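Local coordinates for catechol 1,2-dioxygenase (Burkholderia vietnamiensis, PDB 5TD3), which probably opens the ring of catechol between its two hydroxylated carbons, adding both atoms of dioxygen to give cis,cis-muconate, at residues E165-H168 with F174-H177. Numbering follows the deposited sequence.
Sequences ECWH and FYSH. With ZN (zinc ion), chain C.
Tyr175 sets CG anti to its own carbonyl carbon, beside the backbone N (chi1 -69°), which carries the ring across to Trp167 and His168 and its hydroxyl on to the zinc ion. Trp167 holds CG between its backbone N and carbonyl carbon (chi1 64°), and this sets CD1 of the indole beside the phenol. The two aromatic groups meet at their margins without stacking, the five-membered ring of Trp167 and the ring of Tyr175 being inclined at 58°. Trp167 CD1 comes within 3.7 Å of Tyr175 CE2. The same phenol carbon packs against the backbone of the next residue, with Tyr175 CE2 3.5 Å from His168 C. No direct hydrogen bond joins the segments. One water bridges them instead: it donates to His168 O at 2.8 Å and accepts from Ser176 N at 2.9 Å. Two backbone polar groups of this buried contact are satisfied in this way.

The CB of His168 is directed away from the 174-177 segment, and its NE2 is hydrogen-bonded to Thr205 OG1. The indole of Trp167 stacks with His237 and meets Tyr121 edge-to-face. His237 also binds the metal, so Trp167 touches two of its protein ligands. One flank of the phenol thus packs on Trp167 CD1 and His168 C, while its OH is bound to the metal.

Tyr175 OH lies 1.9 Å from the zinc ion, a direct metal bond. His235 and His237, from strand 235-241, supply the other two protein ligands. The arrangement joins the end of strand 163-167 to the loop that follows it. It belongs to the metal centre of an intradiol dioxygenase, where zinc here occupies a site that holds iron(III) in active enzymes of this family.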
loop_
_atom_site.group_PDB
_atom_site.type_symbol
_atom_site.label_atom_id
_atom_site.label_comp_id
_atom_site.label_asym_id
_atom_site.label_seq_id
_atom_site.Cartn_x
_atom_site.Cartn_y
_atom_site.Cartn_z
ATOM N N GLU A 165 -9.633 -18.418 -23.937
ATOM C CA GLU A 165 -9.007 -18.922 -22.725
ATOM C C GLU A 165 -9.997 -18.877 -21.570
ATOM O O GLU A 165 -10.766 -17.925 -21.443
ATOM C CB GLU A 165 -7.775 -18.100 -22.359
ATOM C CG GLU A 165 -6.689 -18.045 -23.393
ATOM C CD GLU A 165 -5.545 -17.184 -22.917
ATOM O OE1 GLU A 165 -4.914 -17.574 -21.931
ATOM O OE2 GLU A 165 -5.272 -16.125 -23.521
ATOM N N CYS A 166 -9.960 -19.903 -20.736
ATOM C CA CYS A 166 -10.927 -20.099 -19.667
ATOM C C CYS A 166 -10.182 -20.396 -18.375
ATOM O O CYS A 166 -9.236 -21.189 -18.380
ATOM C CB CYS A 166 -11.843 -21.283 -20.007
ATOM S SG CYS A 166 -13.170 -21.615 -18.843
ATOM N N TRP A 167 -10.606 -19.789 -17.267
ATOM C CA TRP A 167 -10.145 -20.280 -15.970
ATOM C C TRP A 167 -11.234 -20.042 -14.937
ATOM O O TRP A 167 -11.994 -19.078 -15.030
ATOM C CB TRP A 167 -8.811 -19.636 -15.523
ATOM C CG TRP A 167 -8.798 -18.120 -15.261
ATOM C CD1 TRP A 167 -8.722 -17.495 -14.046
ATOM C CD2 TRP A 167 -8.770 -17.070 -16.245
ATOM N NE1 TRP A 167 -8.681 -16.128 -14.212
ATOM C CE2 TRP A 167 -8.707 -15.844 -15.553
ATOM C CE3 TRP A 167 -8.812 -17.053 -17.650
ATOM C CZ2 TRP A 167 -8.690 -14.612 -16.205
ATOM C CZ3 TRP A 167 -8.787 -15.831 -18.303
ATOM C CH2 TRP A 167 -8.727 -14.625 -17.584
ATOM N N HIS A 168 -11.327 -20.954 -13.970
ATOM C CA HIS A 168 -12.351 -20.842 -12.939
ATOM C C HIS A 168 -11.970 -21.725 -11.759
ATOM O O HIS A 168 -11.000 -22.492 -11.807
ATOM C CB HIS A 168 -13.742 -21.206 -13.485
ATOM C CG HIS A 168 -13.884 -22.648 -13.853
ATOM N ND1 HIS A 168 -14.140 -23.635 -12.923
ATOM C CD2 HIS A 168 -13.782 -23.271 -15.050
ATOM C CE1 HIS A 168 -14.205 -24.804 -13.538
ATOM N NE2 HIS A 168 -13.992 -24.613 -14.828
ATOM N N PHE A 174 -11.419 -22.566 -4.844
ATOM C CA PHE A 174 -9.997 -22.347 -5.034
ATOM C C PHE A 174 -9.614 -22.547 -6.492
ATOM O O PHE A 174 -10.178 -23.387 -7.198
ATOM C CB PHE A 174 -9.159 -23.283 -4.163
ATOM C CG PHE A 174 -9.279 -23.016 -2.689
ATOM C CD1 PHE A 174 -9.227 -21.723 -2.204
ATOM C CD2 PHE A 174 -9.427 -24.066 -1.789
ATOM C CE1 PHE A 174 -9.334 -21.472 -0.839
ATOM C CE2 PHE A 174 -9.537 -23.820 -0.432
ATOM C CZ PHE A 174 -9.490 -22.525 0.039
ATOM N N TYR A 175 -8.642 -21.765 -6.929
ATOM C CA TYR A 175 -8.075 -21.880 -8.265
ATOM C C TYR A 175 -6.749 -22.606 -8.214
ATOM O O TYR A 175 -5.955 -22.417 -7.286
ATOM C CB TYR A 175 -7.820 -20.514 -8.883
ATOM C CG TYR A 175 -9.039 -19.716 -9.247
ATOM C CD1 TYR A 175 -9.871 -19.168 -8.272
ATOM C CD2 TYR A 175 -9.327 -19.450 -10.578
ATOM C CE1 TYR A 175 -10.972 -18.414 -8.623
ATOM C CE2 TYR A 175 -10.417 -18.688 -10.929
ATOM C CZ TYR A 175 -11.237 -18.179 -9.960
ATOM O OH TYR A 175 -12.313 -17.427 -10.360
ATOM N N SER A 176 -6.469 -23.374 -9.266
ATOM C CA SER A 176 -5.135 -23.947 -9.371
ATOM C C SER A 176 -4.086 -22.832 -9.398
ATOM O O SER A 176 -4.340 -21.720 -9.871
ATOM C CB SER A 176 -5.023 -24.847 -10.608
ATOM O OG SER A 176 -5.256 -24.120 -11.809
ATOM N N HIS A 177 -2.916 -23.140 -8.827
ATOM C CA HIS A 177 -1.778 -22.229 -8.642
ATOM C C HIS A 177 -2.009 -21.224 -7.516
ATOM O O HIS A 177 -1.080 -20.500 -7.129
ATOM C CB HIS A 177 -1.427 -21.481 -9.932
ATOM C CG HIS A 177 -1.182 -22.394 -11.092
ATOM N ND1 HIS A 177 0.080 -22.830 -11.442
ATOM C CD2 HIS A 177 -2.040 -22.991 -11.952
ATOM C CE1 HIS A 177 -0.013 -23.639 -12.483
ATOM N NE2 HIS A 177 -1.288 -23.754 -12.810
HETATM ZN ZN ZN C . -12.575 -15.604 -10.551
HETATM O O HOH W 1 -8.239 -23.039 -11.561
#